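Local atomic coordinates of serine racemase (PDB entry 4ECL), a protein that belongs to the alanine racemase family, with a TIM-barrel-type part followed by a second domain of the same family. Residues A[92-104]-A[113-125]. Numbering follows the deposited sequence.
Sequences AKELCKYELTQTL and LNKQGYDIKAHIK
Strands 101-104 and 120-125 pair in parallel as neighbours in the barrel sheet of the alanine racemase fold, while helix 92-97 packs on the turn that leads into the second strand. Helix 107-114 links the two strands, making a beta-alpha-beta unit. Four backbone bonds join them: Gln102 N to Lys121 O (2.9 Å), His123 N to Gln102 O (3.0 Å), Leu104 N to His123 O (2.8 Å) and Lys125 N to Leu104 O. Where the pairing begins, water 2 bridges the gap, donating to Leu100 O (2.7 Å) and accepting from Lys121 N. On one face of the sheet, CG2 of Thr101 lies 3.5 Å from His123 CD2; a chi1 of -56°, measured to OG1, puts OG1 beside the backbone N and the methyl CG2 anti to it. His123 ND1 is hydrogen-bonded to NE2 of His200, on strand 198-200, and the two rings meet. On the other face, the isobutyl group of Leu104 rests on the Ala122 methyl, with CG 3.9 Å from CB. There the amide of Gln102, bent back at chi2 (62°), donates from NE2 to Thr103 O, nearly in the amide plane, and also to Gly85 O; its OE1 bonds to Thr87. Towards the helix, Ile120 CD1 meets Leu95 CD1 at 3.8 Å, and Leu113 CD1 touches both Leu95 and Ala92. The Tyr118 ring lies flat against the helix: Lys93 CA sits almost over its centre, 3.9 Å from the centroid and 8° off the normal, a CH-pi contact; CB also lies over that face, and CG and CD run on beside the hydroxyl. Backbone bonds thus fix the strand register, whereas the helix meets the second segment largely through apolar and CH-pi contacts.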
ATOM      1  N   ALA A  92      25.290   5.134 -12.486  1.00 33.93           N
ATOM      2  CA  ALA A  92      26.211   6.131 -11.947  1.00 38.39           C
ATOM      3  C   ALA A  92      26.133   7.442 -12.718  1.00 42.03           C
ATOM      4  O   ALA A  92      26.428   8.506 -12.177  1.00 37.56           O
ATOM      5  CB  ALA A  92      27.635   5.608 -11.948  1.00 40.08           C
ATOM      6  N   LYS A  93      25.744   7.354 -13.987  1.00 45.35           N
ATOM      7  CA  LYS A  93      25.601   8.533 -14.828  1.00 45.27           C
ATOM      8  C   LYS A  93      24.459   9.425 -14.332  1.00 43.81           C
ATOM      9  O   LYS A  93      24.571  10.652 -14.322  1.00 42.53           O
ATOM     10  CB  LYS A  93      25.371   8.111 -16.277  1.00 50.17           C
ATOM     11  CG  LYS A  93      25.146   9.262 -17.229  1.00 58.40           C
ATOM     12  CD  LYS A  93      25.061   8.772 -18.664  1.00 67.51           C
ATOM     13  CE  LYS A  93      24.501   9.855 -19.577  1.00 75.35           C
ATOM     14  NZ  LYS A  93      25.213  11.155 -19.416  1.00 77.51           N
ATOM     15  N   GLU A  94      23.366   8.802 -13.910  1.00 41.79           N
ATOM     16  CA  GLU A  94      22.223   9.539 -13.384  1.00 43.81           C
ATOM     17  C   GLU A  94      22.540  10.167 -12.033  1.00 40.13           C
ATOM     18  O   GLU A  94      22.082  11.271 -11.735  1.00 45.29           O
ATOM     19  CB  GLU A  94      21.001   8.626 -13.265  1.00 42.25           C
ATOM     20  CG  GLU A  94      20.420   8.202 -14.596  1.00 41.50           C
ATOM     21  CD  GLU A  94      19.349   7.137 -14.445  1.00 45.84           C
ATOM     22  OE1 GLU A  94      19.715   5.946 -14.345  1.00 48.60           O
ATOM     23  OE2 GLU A  94      18.147   7.487 -14.427  1.00 42.34           O
ATOM     24  N   LEU A  95      23.316   9.455 -11.216  1.00 31.52           N
ATOM     25  CA  LEU A  95      23.753   9.986  -9.932  1.00 30.28           C
ATOM     26  C   LEU A  95      24.527  11.265 -10.169  1.00 31.61           C
ATOM     27  O   LEU A  95      24.370  12.253  -9.438  1.00 32.90           O
ATOM     28  CB  LEU A  95      24.658   8.986  -9.217  1.00 34.53           C
ATOM     29  CG  LEU A  95      23.964   7.809  -8.546  1.00 31.94           C
ATOM     30  CD1 LEU A  95      24.973   6.817  -8.003  1.00 28.08           C
ATOM     31  CD2 LEU A  95      23.084   8.338  -7.436  1.00 26.70           C
ATOM     32  N   CYS A  96      25.366  11.239 -11.200  1.00 33.29           N
ATOM     33  CA  CYS A  96      26.228  12.367 -11.510  1.00 38.83           C
ATOM     34  C   CYS A  96      25.414  13.533 -12.062  1.00 45.45           C
ATOM     35  O   CYS A  96      25.565  14.670 -11.601  1.00 43.28           O
ATOM     36  CB  CYS A  96      27.310  11.961 -12.510  1.00 37.22           C
ATOM     37  SG  CYS A  96      28.526  13.254 -12.828  1.00 47.72           S
ATOM     38  N   LYS A  97      24.553  13.237 -13.039  1.00 43.08           N
ATOM     39  CA  LYS A  97      23.752  14.255 -13.725  1.00 41.37           C
ATOM     40  C   LYS A  97      22.729  14.922 -12.816  1.00 41.52           C
ATOM     41  O   LYS A  97      22.489  16.129 -12.915  1.00 41.36           O
ATOM     42  CB  LYS A  97      23.042  13.655 -14.942  1.00 40.19           C
ATOM     43  CG  LYS A  97      21.823  14.453 -15.422  1.00 47.65           C
ATOM     44  CD  LYS A  97      21.307  13.944 -16.764  1.00 49.93           C
ATOM     45  CE  LYS A  97      21.058  12.445 -16.721  1.00 51.04           C
ATOM     46  NZ  LYS A  97      21.224  11.809 -18.061  1.00 54.78           N
ATOM     47  N   TYR A  98      22.123  14.134 -11.935  1.00 35.23           N
ATOM     48  CA  TYR A  98      21.132  14.673 -11.016  1.00 30.51           C
ATOM     49  C   TYR A  98      21.727  15.094  -9.677  1.00 31.62           C
ATOM     50  O   TYR A  98      20.984  15.435  -8.747  1.00 32.99           O
ATOM     51  CB  TYR A  98      19.982  13.688 -10.815  1.00 30.37           C
ATOM     52  CG  TYR A  98      19.144  13.517 -12.062  1.00 39.79           C
ATOM     53  CD1 TYR A  98      18.442  14.591 -12.600  1.00 44.93           C
ATOM     54  CD2 TYR A  98      19.059  12.291 -12.704  1.00 40.25           C
ATOM     55  CE1 TYR A  98      17.673  14.446 -13.745  1.00 47.28           C
ATOM     56  CE2 TYR A  98      18.293  12.134 -13.850  1.00 43.31           C
ATOM     57  CZ  TYR A  98      17.605  13.212 -14.365  1.00 48.24           C
ATOM     58  OH  TYR A  98      16.845  13.059 -15.504  1.00 52.12           O
ATOM     59  N   GLU A  99      23.056  15.081  -9.598  1.00 26.30           N
ATOM     60  CA  GLU A  99      23.783  15.549  -8.418  1.00 27.57           C
ATOM     61  C   GLU A  99      23.244  14.937  -7.136  1.00 22.00           C
ATOM     62  O   GLU A  99      23.070  15.618  -6.133  1.00 25.75           O
ATOM     63  CB  GLU A  99      23.735  17.068  -8.312  1.00 32.48           C
ATOM     64  CG  GLU A  99      24.553  17.811  -9.351  1.00 43.64           C
ATOM     65  CD  GLU A  99      24.524  19.320  -9.123  1.00 55.96           C
ATOM     66  OE1 GLU A  99      24.329  20.075 -10.103  1.00 61.62           O
ATOM     67  OE2 GLU A  99      24.686  19.752  -7.958  1.00 55.98           O
ATOM     68  N   LEU A 100      22.967  13.647  -7.179  1.00 23.64           N
ATOM     69  CA  LEU A 100      22.497  12.943  -6.002  1.00 23.65           C
ATOM     70  C   LEU A 100      23.682  12.428  -5.192  1.00 29.37           C
ATOM     71  O   LEU A 100      24.689  12.029  -5.757  1.00 31.94           O
ATOM     72  CB  LEU A 100      21.593  11.796  -6.436  1.00 20.00           C
ATOM     73  CG  LEU A 100      20.444  12.340  -7.296  1.00 20.67           C
ATOM     74  CD1 LEU A 100      19.614  11.223  -7.904  1.00 18.91           C
ATOM     75  CD2 LEU A 100      19.565  13.288  -6.470  1.00 17.64           C
ATOM     76  N   THR A 101      23.565  12.463  -3.869  1.00 24.34           N
ATOM     77  CA  THR A 101      24.604  11.939  -2.992  1.00 25.15           C
ATOM     78  C   THR A 101      24.258  10.488  -2.686  1.00 28.39           C
ATOM     79  O   THR A 101      23.117  10.200  -2.300  1.00 23.24           O
ATOM     80  CB  THR A 101      24.688  12.745  -1.675  1.00 30.05           C
ATOM     81  OG1 THR A 101      24.890  14.132  -1.975  1.00 32.31           O
ATOM     82  CG2 THR A 101      25.841  12.253  -0.822  1.00 28.72           C
ATOM     83  N   GLN A 102      25.227   9.583  -2.877  1.00 28.80           N
ATOM     84  CA  GLN A 102      24.990   8.146  -2.729  1.00 23.04           C
ATOM     85  C   GLN A 102      25.566   7.571  -1.441  1.00 22.86           C
ATOM     86  O   GLN A 102      26.690   7.905  -1.052  1.00 21.56           O
ATOM     87  CB  GLN A 102      25.567   7.394  -3.930  1.00 25.29           C
ATOM     88  CG  GLN A 102      25.465   5.883  -3.822  1.00 21.87           C
ATOM     89  CD  GLN A 102      24.036   5.409  -3.738  1.00 24.24           C
ATOM     90  OE1 GLN A 102      23.175   5.890  -4.475  1.00 19.81           O
ATOM     91  NE2 GLN A 102      23.767   4.472  -2.831  1.00 20.82           N
ATOM     92  N   THR A 103      24.804   6.708  -0.771  1.00 19.64           N
ATOM     93  CA  THR A 103      25.338   5.992   0.390  1.00 22.87           C
ATOM     94  C   THR A 103      26.278   4.860  -0.046  1.00 29.22           C
ATOM     95  O   THR A 103      25.910   4.022  -0.872  1.00 26.37           O
ATOM     96  CB  THR A 103      24.227   5.370   1.239  1.00 24.62           C
ATOM     97  OG1 THR A 103      23.474   6.404   1.885  1.00 25.90           O
ATOM     98  CG2 THR A 103      24.811   4.431   2.292  1.00 16.43           C
ATOM     99  N   LEU A 104      27.490   4.839   0.511  1.00 30.49           N
ATOM    100  CA  LEU A 104      28.417   3.728   0.298  1.00 26.67           C
ATOM    101  C   LEU A 104      28.066   2.588   1.249  1.00 20.55           C
ATOM    102  O   LEU A 104      28.375   2.634   2.440  1.00 20.37           O
ATOM    103  CB  LEU A 104      29.865   4.187   0.511  1.00 22.84           C
ATOM    104  CG  LEU A 104      30.287   5.302  -0.442  1.00 24.76           C
ATOM    105  CD1 LEU A 104      31.745   5.677  -0.232  1.00 30.56           C
ATOM    106  CD2 LEU A 104      30.037   4.870  -1.888  1.00 27.64           C
ATOM    107  N   LEU A 113      31.257   1.258  -7.895  1.00 37.15           N
ATOM    108  CA  LEU A 113      30.692   2.549  -8.264  1.00 35.71           C
ATOM    109  C   LEU A 113      31.776   3.491  -8.795  1.00 33.83           C
ATOM    110  O   LEU A 113      31.541   4.253  -9.743  1.00 30.53           O
ATOM    111  CB  LEU A 113      29.989   3.192  -7.059  1.00 37.00           C
ATOM    112  CG  LEU A 113      29.202   4.469  -7.351  1.00 32.73           C
ATOM    113  CD1 LEU A 113      28.002   4.169  -8.231  1.00 30.68           C
ATOM    114  CD2 LEU A 113      28.769   5.142  -6.062  1.00 32.53           C
ATOM    115  N   ASN A 114      32.953   3.436  -8.172  1.00 33.50           N
ATOM    116  CA  ASN A 114      34.099   4.251  -8.574  1.00 37.66           C
ATOM    117  C   ASN A 114      34.544   3.915  -9.994  1.00 45.81           C
ATOM    118  O   ASN A 114      34.902   4.802 -10.773  1.00 48.05           O
ATOM    119  CB  ASN A 114      35.266   4.039  -7.605  1.00 36.78           C
ATOM    120  CG  ASN A 114      36.460   4.942  -7.904  1.00 40.91           C
ATOM    121  OD1 ASN A 114      36.312   6.148  -8.118  1.00 43.99           O
ATOM    122  ND2 ASN A 114      37.652   4.356  -7.918  1.00 37.74           N
ATOM    123  N   LYS A 115      34.499   2.629 -10.328  1.00 46.93           N
ATOM    124  CA  LYS A 115      34.970   2.152 -11.624  1.00 49.25           C
ATOM    125  C   LYS A 115      34.090   2.600 -12.779  1.00 43.82           C
ATOM    126  O   LYS A 115      34.498   2.522 -13.935  1.00 41.76           O
ATOM    127  CB  LYS A 115      35.105   0.631 -11.618  1.00 54.88           C
ATOM    128  CG  LYS A 115      36.203   0.148 -10.695  1.00 63.11           C
ATOM    129  CD  LYS A 115      36.271  -1.360 -10.637  1.00 71.57           C
ATOM    130  CE  LYS A 115      37.494  -1.807  -9.852  1.00 77.64           C
ATOM    131  NZ  LYS A 115      38.758  -1.369 -10.511  1.00 83.08           N
ATOM    132  N   GLN A 116      32.888   3.080 -12.472  1.00 44.33           N
ATOM    133  CA  GLN A 116      31.994   3.564 -13.520  1.00 38.03           C
ATOM    134  C   GLN A 116      32.538   4.846 -14.159  1.00 38.50           C
ATOM    135  O   GLN A 116      32.148   5.211 -15.267  1.00 39.84           O
ATOM    136  CB  GLN A 116      30.579   3.755 -12.982  1.00 40.48           C
ATOM    137  CG  GLN A 116      30.030   2.522 -12.285  1.00 40.36           C
ATOM    138  CD  GLN A 116      30.146   1.272 -13.140  1.00 44.41           C
ATOM    139  OE1 GLN A 116      29.641   1.229 -14.262  1.00 47.04           O
ATOM    140  NE2 GLN A 116      30.812   0.247 -12.613  1.00 36.55           N
ATOM    141  N   GLY A 117      33.453   5.516 -13.460  1.00 41.42           N
ATOM    142  CA  GLY A 117      34.151   6.668 -14.003  1.00 43.49           C
ATOM    143  C   GLY A 117      33.455   8.009 -13.842  1.00 45.41           C
ATOM    144  O   GLY A 117      33.951   9.031 -14.326  1.00 44.26           O
ATOM    145  N   TYR A 118      32.311   8.017 -13.162  1.00 43.68           N
ATOM    146  CA  TYR A 118      31.567   9.257 -12.940  1.00 41.57           C
ATOM    147  C   TYR A 118      31.867   9.894 -11.583  1.00 43.36           C
ATOM    148  O   TYR A 118      31.952   9.206 -10.564  1.00 45.14           O
ATOM    149  CB  TYR A 118      30.065   9.016 -13.099  1.00 38.73           C
ATOM    150  CG  TYR A 118      29.674   8.688 -14.517  1.00 41.85           C
ATOM    151  CD1 TYR A 118      29.633   9.678 -15.485  1.00 45.79           C
ATOM    152  CD2 TYR A 118      29.360   7.390 -14.892  1.00 41.33           C
ATOM    153  CE1 TYR A 118      29.285   9.387 -16.791  1.00 46.12           C
ATOM    154  CE2 TYR A 118      29.011   7.087 -16.201  1.00 42.40           C
ATOM    155  CZ  TYR A 118      28.978   8.092 -17.141  1.00 43.64           C
ATOM    156  OH  TYR A 118      28.632   7.812 -18.438  1.00 45.51           O
ATOM    157  N   ASP A 119      32.041  11.212 -11.584  1.00 41.58           N
ATOM    158  CA  ASP A 119      32.252  11.959 -10.349  1.00 42.15           C
ATOM    159  C   ASP A 119      30.960  12.042  -9.532  1.00 36.43           C
ATOM    160  O   ASP A 119      29.972  12.622  -9.966  1.00 36.52           O
ATOM    161  CB  ASP A 119      32.799  13.354 -10.657  1.00 51.22           C
ATOM    162  CG  ASP A 119      34.250  13.320 -11.124  1.00 62.25           C
ATOM    163  OD1 ASP A 119      34.968  12.354 -10.781  1.00 59.48           O
ATOM    164  OD2 ASP A 119      34.670  14.261 -11.830  1.00 68.76           O
ATOM    165  N   ILE A 120      30.990  11.449  -8.344  1.00 35.22           N
ATOM    166  CA  ILE A 120      29.802  11.238  -7.531  1.00 35.19           C
ATOM    167  C   ILE A 120      30.056  11.657  -6.085  1.00 38.09           C
ATOM    168  O   ILE A 120      31.103  11.329  -5.518  1.00 38.60           O
ATOM    169  CB  ILE A 120      29.431   9.751  -7.534  1.00 36.27           C
ATOM    170  CG1 ILE A 120      28.971   9.321  -8.924  1.00 39.95           C
ATOM    171  CG2 ILE A 120      28.351   9.454  -6.514  1.00 35.16           C
ATOM    172  CD1 ILE A 120      28.432   7.924  -8.957  1.00 39.10           C
ATOM    173  N   LYS A 121      29.117  12.387  -5.488  1.00 26.77           N
ATOM    174  CA  LYS A 121      29.217  12.718  -4.071  1.00 27.89           C
ATOM    175  C   LYS A 121      28.668  11.569  -3.225  1.00 26.70           C
ATOM    176  O   LYS A 121      27.699  10.923  -3.609  1.00 25.65           O
ATOM    177  CB  LYS A 121      28.455  14.003  -3.753  1.00 31.87           C
ATOM    178  CG  LYS A 121      29.246  15.283  -3.928  1.00 43.72           C
ATOM    179  CD  LYS A 121      28.677  16.380  -3.025  1.00 49.76           C
ATOM    180  CE  LYS A 121      29.419  17.699  -3.198  1.00 54.81           C
ATOM    181  NZ  LYS A 121      29.221  18.270  -4.563  1.00 57.07           N
ATOM    182  N   ALA A 122      29.260  11.321  -2.063  1.00 25.49           N
ATOM    183  CA  ALA A 122      28.836  10.167  -1.283  1.00 27.47           C
ATOM    184  C   ALA A 122      28.902  10.370   0.214  1.00 24.11           C
ATOM    185  O   ALA A 122      29.618  11.241   0.701  1.00 26.45           O
ATOM    186  CB  ALA A 122      29.683   8.948  -1.670  1.00 31.84           C
ATOM    187  N   HIS A 123      28.148   9.556   0.943  1.00 23.17           N
ATOM    188  CA  HIS A 123      28.332   9.434   2.386  1.00 23.60           C
ATOM    189  C   HIS A 123      28.613   7.971   2.650  1.00 28.60           C
ATOM    190  O   HIS A 123      27.888   7.099   2.153  1.00 22.95           O
ATOM    191  CB  HIS A 123      27.084   9.832   3.174  1.00 19.01           C
ATOM    192  CG  HIS A 123      26.823  11.300   3.207  1.00 21.60           C
ATOM    193  ND1 HIS A 123      26.069  11.895   4.197  1.00 23.32           N
ATOM    194  CD2 HIS A 123      27.200  12.297   2.371  1.00 25.30           C
ATOM    195  CE1 HIS A 123      25.997  13.195   3.972  1.00 26.56           C
ATOM    196  NE2 HIS A 123      26.674  13.465   2.869  1.00 27.20           N
ATOM    197  N   ILE A 124      29.664   7.688   3.419  1.00 23.56           N
ATOM    198  CA  ILE A 124      29.957   6.297   3.738  1.00 27.47           C
ATOM    199  C   ILE A 124      29.140   5.875   4.954  1.00 24.09           C
ATOM    200  O   ILE A 124      29.014   6.624   5.920  1.00 21.58           O
ATOM    201  CB  ILE A 124      31.474   6.037   3.948  1.00 22.99           C
ATOM    202  CG1 ILE A 124      31.716   4.585   4.356  1.00 23.69           C
ATOM    203  CG2 ILE A 124      32.042   6.985   4.993  1.00 25.58           C
ATOM    204  CD1 ILE A 124      33.212   4.148   4.243  1.00 25.99           C
ATOM    205  N   LYS A 125      28.561   4.685   4.887  1.00 23.25           N
ATOM    206  CA  LYS A 125      27.768   4.186   5.992  1.00 20.11           C
ATOM    207  C   LYS A 125      28.589   3.222   6.815  1.00 18.79           C
ATOM    208  O   LYS A 125      29.313   2.384   6.274  1.00 22.24           O
ATOM    209  CB  LYS A 125      26.479   3.502   5.490  1.00 20.91           C
ATOM    210  CG  LYS A 125      25.566   3.054   6.632  1.00 24.42           C
ATOM    211  CD  LYS A 125      24.120   2.845   6.212  1.00 34.50           C
ATOM    212  CE  LYS A 125      23.231   2.662   7.450  1.00 37.45           C
ATOM    213  NZ  LYS A 125      21.771   2.621   7.133  1.00 39.23           N
TER
HETATM  214  O   HOH W   1      28.427  10.387 -20.523  1.00 49.58           O
HETATM  215  O   HOH W   2      26.797  13.028  -7.180  1.00 38.23           O